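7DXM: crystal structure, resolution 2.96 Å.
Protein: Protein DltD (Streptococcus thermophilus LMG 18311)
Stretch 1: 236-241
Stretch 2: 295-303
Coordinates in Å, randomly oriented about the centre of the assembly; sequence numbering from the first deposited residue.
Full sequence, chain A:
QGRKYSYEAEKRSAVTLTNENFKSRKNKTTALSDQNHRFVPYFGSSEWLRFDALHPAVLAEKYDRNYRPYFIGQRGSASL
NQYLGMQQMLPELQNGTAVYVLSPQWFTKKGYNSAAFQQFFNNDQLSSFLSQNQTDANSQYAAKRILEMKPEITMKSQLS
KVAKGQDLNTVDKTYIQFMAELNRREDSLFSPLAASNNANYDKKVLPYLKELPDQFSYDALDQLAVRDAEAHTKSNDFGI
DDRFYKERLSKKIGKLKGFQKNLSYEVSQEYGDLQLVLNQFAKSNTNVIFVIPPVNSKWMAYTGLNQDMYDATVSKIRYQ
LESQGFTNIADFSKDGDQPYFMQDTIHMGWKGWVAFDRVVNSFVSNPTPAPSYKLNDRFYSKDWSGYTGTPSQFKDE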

ATOM      1  N   ASN A 236      12.383  -8.369 -25.125  1.00 67.01           N
ATOM      2  CA  ASN A 236      11.469  -7.386 -25.695  1.00 70.87           C
ATOM      3  C   ASN A 236      12.189  -6.046 -25.770  1.00 71.02           C
ATOM      4  O   ASN A 236      13.389  -5.944 -25.473  1.00 69.87           O
ATOM      5  CB  ASN A 236      10.185  -7.282 -24.874  1.00 71.60           C
ATOM      6  CG  ASN A 236      10.457  -6.955 -23.427  1.00 69.63           C
ATOM      7  OD1 ASN A 236      10.315  -5.805 -22.995  1.00 67.83           O
ATOM      8  ND2 ASN A 236      10.870  -7.968 -22.664  1.00 65.56           N
ATOM      9  N   ASP A 237      11.432  -5.021 -26.172  1.00 68.37           N
ATOM     10  CA  ASP A 237      11.909  -3.662 -26.351  1.00 70.40           C
ATOM     11  C   ASP A 237      11.306  -2.712 -25.335  1.00 74.56           C
ATOM     12  O   ASP A 237      11.556  -1.503 -25.405  1.00 80.83           O
ATOM     13  CB  ASP A 237      11.586  -3.171 -27.773  1.00 71.50           C
ATOM     14  CG  ASP A 237      12.394  -3.898 -28.846  1.00 78.99           C
ATOM     15  OD1 ASP A 237      13.492  -4.405 -28.522  1.00 76.91           O
ATOM     16  OD2 ASP A 237      11.933  -3.969 -30.010  1.00 83.04           O
ATOM     17  N   PHE A 238      10.499  -3.216 -24.411  1.00 70.51           N
ATOM     18  CA  PHE A 238       9.868  -2.369 -23.410  1.00 68.87           C
ATOM     19  C   PHE A 238      10.700  -2.259 -22.140  1.00 67.02           C
ATOM     20  O   PHE A 238      10.347  -1.480 -21.246  1.00 60.29           O
ATOM     21  CB  PHE A 238       8.476  -2.908 -23.073  1.00 62.59           C
ATOM     22  CG  PHE A 238       7.430  -2.637 -24.128  1.00 69.20           C
ATOM     23  CD1 PHE A 238       6.768  -1.400 -24.177  1.00 72.18           C
ATOM     24  CD2 PHE A 238       7.076  -3.625 -25.047  1.00 66.11           C
ATOM     25  CE1 PHE A 238       5.783  -1.155 -25.137  1.00 68.04           C
ATOM     26  CE2 PHE A 238       6.099  -3.384 -26.006  1.00 66.02           C
ATOM     27  CZ  PHE A 238       5.450  -2.154 -26.053  1.00 64.38           C
ATOM     28  N   GLY A 239      11.803  -3.008 -22.065  1.00 68.57           N
ATOM     29  CA  GLY A 239      12.568  -3.164 -20.846  1.00 67.45           C
ATOM     30  C   GLY A 239      11.696  -3.735 -19.753  1.00 70.44           C
ATOM     31  O   GLY A 239      11.698  -3.235 -18.627  1.00 68.85           O
ATOM     32  N   ILE A 240      10.925  -4.771 -20.085  1.00 70.23           N
ATOM     33  CA  ILE A 240      10.045  -5.446 -19.141  1.00 57.50           C
ATOM     34  C   ILE A 240      10.657  -6.789 -18.800  1.00 54.40           C
ATOM     35  O   ILE A 240      11.190  -7.476 -19.678  1.00 54.78           O
ATOM     36  CB  ILE A 240       8.626  -5.607 -19.706  1.00 55.31           C
ATOM     37  CG1 ILE A 240       7.976  -4.237 -19.798  1.00 54.88           C
ATOM     38  CG2 ILE A 240       7.816  -6.475 -18.802  1.00 65.77           C
ATOM     39  CD1 ILE A 240       6.625  -4.254 -20.382  1.00 59.27           C
ATOM     40  N   ASP A 241      10.610  -7.144 -17.516  1.00 60.18           N
ATOM     41  CA  ASP A 241      11.224  -8.382 -17.048  1.00 63.24           C
ATOM     42  C   ASP A 241      10.768  -9.570 -17.890  1.00 60.77           C
ATOM     43  O   ASP A 241       9.599  -9.669 -18.280  1.00 59.85           O
ATOM     44  CB  ASP A 241      10.902  -8.620 -15.571  1.00 58.23           C
ATOM     45  CG  ASP A 241      11.452  -9.928 -15.074  1.00 66.05           C
ATOM     46  OD1 ASP A 241      10.841 -10.974 -15.395  1.00 70.63           O
ATOM     47  OD2 ASP A 241      12.500  -9.920 -14.376  1.00 65.17           O
TER
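Stretch 2 (295-303) VNSKWMAYT

Stretch 1 is an irregular loop, and stretch 2 meets it with the first turns of a helix. Asn 296 precedes that helix at its N-cap position, and the helix begins at Ser 297; its turns are documented by backbone bonds such as Met 300 N to Asn 296 O (2.9 Å) and Tyr 302 N to Lys 298 O (3.0 Å). The backbones come nearest at Phe 238 and Lys 298, whose CA atoms are 6.1 Å apart, and about 360 Å² of surface is buried in all.

The loop owes part of its shape to Asn 236. With chi1 at 56° (p), its side chain turns back over the residues that follow: OD1 accepts from Phe 238 N at 3.0 Å and from Ile 240 N at 3.1 Å, while ND2 donates to Ile 240 O at 3.0 Å. Gly 239, at phi/psi 59/46, supplies the positive phi within this turn, a conformation that by itself favours glycine.

Asn 296 serves both stretches. Its chi1 is t (-173°), and CA-to-CB points toward the loop. ND2 donates to Phe 238 O at 2.6 Å with an N-H...acceptor angle of 155°, a short bond of good direction. On the same amide, OD1 caps the helix by accepting from Trp 299 N; at 3.4 Å this bond is weak, although its 165° angle is favourable. One side-chain orientation therefore satisfies the loop carbonyl and the helix start together.

Phe 238 supplies most of the loop's side of the contact, with 135 Å² covered. Its CA-to-CB bond points sideways, but chi1 of -75° (m) and chi2 of -83° bring the end of the ring nearer the helix. Trp 299 (chi1 -169°, t) lies over one face of this ring, with its CE3 3.5 Å from Phe 238 CE1. The Trp 299 edge is directed at that face, the planes being at 75° and the six-membered ring centroids 4.8 Å apart. At its own edge, the Phe 238 ring approaches Tyr 302, with Phe 238 CZ 3.4 Å from Tyr 302 CG, in an offset edge-to-face pair with centroids 5.2 Å apart and planes again at 75°. Lys 298 O also lies near the ring plane, 3.5 Å from Phe 238 CE1.

Ile 240, in the m, t rotamer, extends CD1 to within 3.9 Å of Trp 299 CE3, adding an aliphatic contact to the aromatic group. Lys 298 has an m chi1 followed by three t torsions; this extended chain carries NZ to Asp 237 O, where it donates a weak hydrogen bond at 3.3 Å.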

ATOM      1  N   VAL A 295       4.739   5.016 -14.725  1.00 57.40           N
ATOM      2  CA  VAL A 295       4.544   3.865 -15.536  1.00 55.74           C
ATOM      3  C   VAL A 295       5.493   3.885 -16.670  1.00 53.51           C
ATOM      4  O   VAL A 295       5.754   4.884 -17.270  1.00 56.33           O
ATOM      5  CB  VAL A 295       3.146   3.816 -16.109  1.00 48.94           C
ATOM      6  CG1 VAL A 295       2.892   2.462 -16.702  1.00 47.23           C
ATOM      7  CG2 VAL A 295       2.141   4.133 -15.043  1.00 44.55           C
ATOM      8  N   ASN A 296       6.019   2.734 -16.955  1.00 57.26           N
ATOM      9  CA  ASN A 296       6.912   2.605 -18.100  1.00 59.34           C
ATOM     10  C   ASN A 296       6.319   3.409 -19.239  1.00 63.79           C
ATOM     11  O   ASN A 296       5.204   3.122 -19.685  1.00 62.76           O
ATOM     12  CB  ASN A 296       7.074   1.131 -18.496  1.00 60.16           C
ATOM     13  CG  ASN A 296       8.116   0.919 -19.575  1.00 60.57           C
ATOM     14  OD1 ASN A 296       8.372   1.804 -20.388  1.00 65.44           O
ATOM     15  ND2 ASN A 296       8.712  -0.268 -19.598  1.00 58.98           N
ATOM     16  N   SER A 297       7.038   4.440 -19.687  1.00 68.13           N
ATOM     17  CA  SER A 297       6.434   5.372 -20.633  1.00 67.82           C
ATOM     18  C   SER A 297       6.414   4.807 -22.053  1.00 66.23           C
ATOM     19  O   SER A 297       5.507   5.141 -22.824  1.00 66.81           O
ATOM     20  CB  SER A 297       7.156   6.714 -20.545  1.00 62.15           C
ATOM     21  OG  SER A 297       8.521   6.492 -20.259  1.00 65.74           O
ATOM     22  N   LYS A 298       7.385   3.951 -22.410  1.00 54.17           N
ATOM     23  CA  LYS A 298       7.285   3.153 -23.631  1.00 61.56           C
ATOM     24  C   LYS A 298       5.994   2.327 -23.662  1.00 71.44           C
ATOM     25  O   LYS A 298       5.290   2.251 -24.686  1.00 68.95           O
ATOM     26  CB  LYS A 298       8.481   2.214 -23.727  1.00 61.34           C
ATOM     27  CG  LYS A 298       9.802   2.865 -24.024  1.00 63.75           C
ATOM     28  CD  LYS A 298      10.844   1.755 -24.243  1.00 72.51           C
ATOM     29  CE  LYS A 298      12.289   2.255 -24.262  1.00 75.19           C
ATOM     30  NZ  LYS A 298      13.247   1.098 -24.249  1.00 79.06           N
ATOM     31  N   TRP A 299       5.691   1.672 -22.539  1.00 74.48           N
ATOM     32  CA  TRP A 299       4.424   0.964 -22.388  1.00 67.15           C
ATOM     33  C   TRP A 299       3.237   1.919 -22.530  1.00 61.86           C
ATOM     34  O   TRP A 299       2.297   1.645 -23.277  1.00 64.30           O
ATOM     35  CB  TRP A 299       4.412   0.252 -21.032  1.00 66.08           C
ATOM     36  CG  TRP A 299       3.301  -0.710 -20.878  1.00 71.70           C
ATOM     37  CD1 TRP A 299       2.233  -0.619 -20.022  1.00 66.98           C
ATOM     38  CD2 TRP A 299       3.128  -1.924 -21.608  1.00 74.91           C
ATOM     39  NE1 TRP A 299       1.405  -1.706 -20.188  1.00 66.21           N
ATOM     40  CE2 TRP A 299       1.937  -2.522 -21.151  1.00 68.64           C
ATOM     41  CE3 TRP A 299       3.866  -2.568 -22.602  1.00 70.50           C
ATOM     42  CZ2 TRP A 299       1.475  -3.719 -21.659  1.00 69.17           C
ATOM     43  CZ3 TRP A 299       3.398  -3.766 -23.101  1.00 69.25           C
ATOM     44  CH2 TRP A 299       2.218  -4.326 -22.632  1.00 71.41           C
ATOM     45  N   MET A 300       3.267   3.050 -21.822  1.00 64.32           N
ATOM     46  CA  MET A 300       2.178   4.023 -21.928  1.00 70.43           C
ATOM     47  C   MET A 300       1.953   4.466 -23.362  1.00 71.34           C
ATOM     48  O   MET A 300       0.822   4.781 -23.755  1.00 66.94           O
ATOM     49  CB  MET A 300       2.483   5.256 -21.090  1.00 66.20           C
ATOM     50  CG  MET A 300       2.824   5.020 -19.662  1.00 57.47           C
ATOM     51  SD  MET A 300       2.373   6.549 -18.843  1.00 64.83           S
ATOM     52  CE  MET A 300       2.842   7.749 -20.098  1.00 73.62           C
ATOM     53  N   ALA A 301       3.036   4.565 -24.127  1.00 70.13           N
ATOM     54  CA  ALA A 301       2.934   4.851 -25.544  1.00 69.30           C
ATOM     55  C   ALA A 301       2.188   3.733 -26.256  1.00 68.10           C
ATOM     56  O   ALA A 301       1.234   3.988 -27.000  1.00 69.08           O
ATOM     57  CB  ALA A 301       4.333   5.040 -26.129  1.00 69.67           C
ATOM     58  N   TYR A 302       2.586   2.475 -26.008  1.00 72.34           N
ATOM     59  CA  TYR A 302       2.003   1.365 -26.773  1.00 75.94           C
ATOM     60  C   TYR A 302       0.543   1.125 -26.417  1.00 76.38           C
ATOM     61  O   TYR A 302      -0.228   0.656 -27.257  1.00 80.40           O
ATOM     62  CB  TYR A 302       2.794   0.062 -26.585  1.00 70.64           C
ATOM     63  CG  TYR A 302       3.035  -0.660 -27.896  1.00 76.42           C
ATOM     64  CD1 TYR A 302       3.736   0.001 -28.932  1.00 82.70           C
ATOM     65  CD2 TYR A 302       2.612  -1.988 -28.111  1.00 83.35           C
ATOM     66  CE1 TYR A 302       4.000  -0.610 -30.175  1.00 87.81           C
ATOM     67  CE2 TYR A 302       2.893  -2.654 -29.350  1.00 85.12           C
ATOM     68  CZ  TYR A 302       3.572  -1.940 -30.403  1.00 86.59           C
ATOM     69  OH  TYR A 302       3.848  -2.524 -31.659  1.00 84.03           O
ATOM     70  N   THR A 303       0.154   1.406 -25.181  1.00 72.72           N
ATOM     71  CA  THR A 303      -1.208   1.172 -24.729  1.00 70.29           C
ATOM     72  C   THR A 303      -2.057   2.426 -24.796  1.00 68.65           C
ATOM     73  O   THR A 303      -3.253   2.377 -24.485  1.00 71.61           O
ATOM     74  CB  THR A 303      -1.227   0.681 -23.276  1.00 73.24           C
ATOM     75  OG1 THR A 303      -0.969   1.801 -22.411  1.00 67.81           O
ATOM     76  CG2 THR A 303      -0.191  -0.453 -23.020  1.00 69.33           C
TER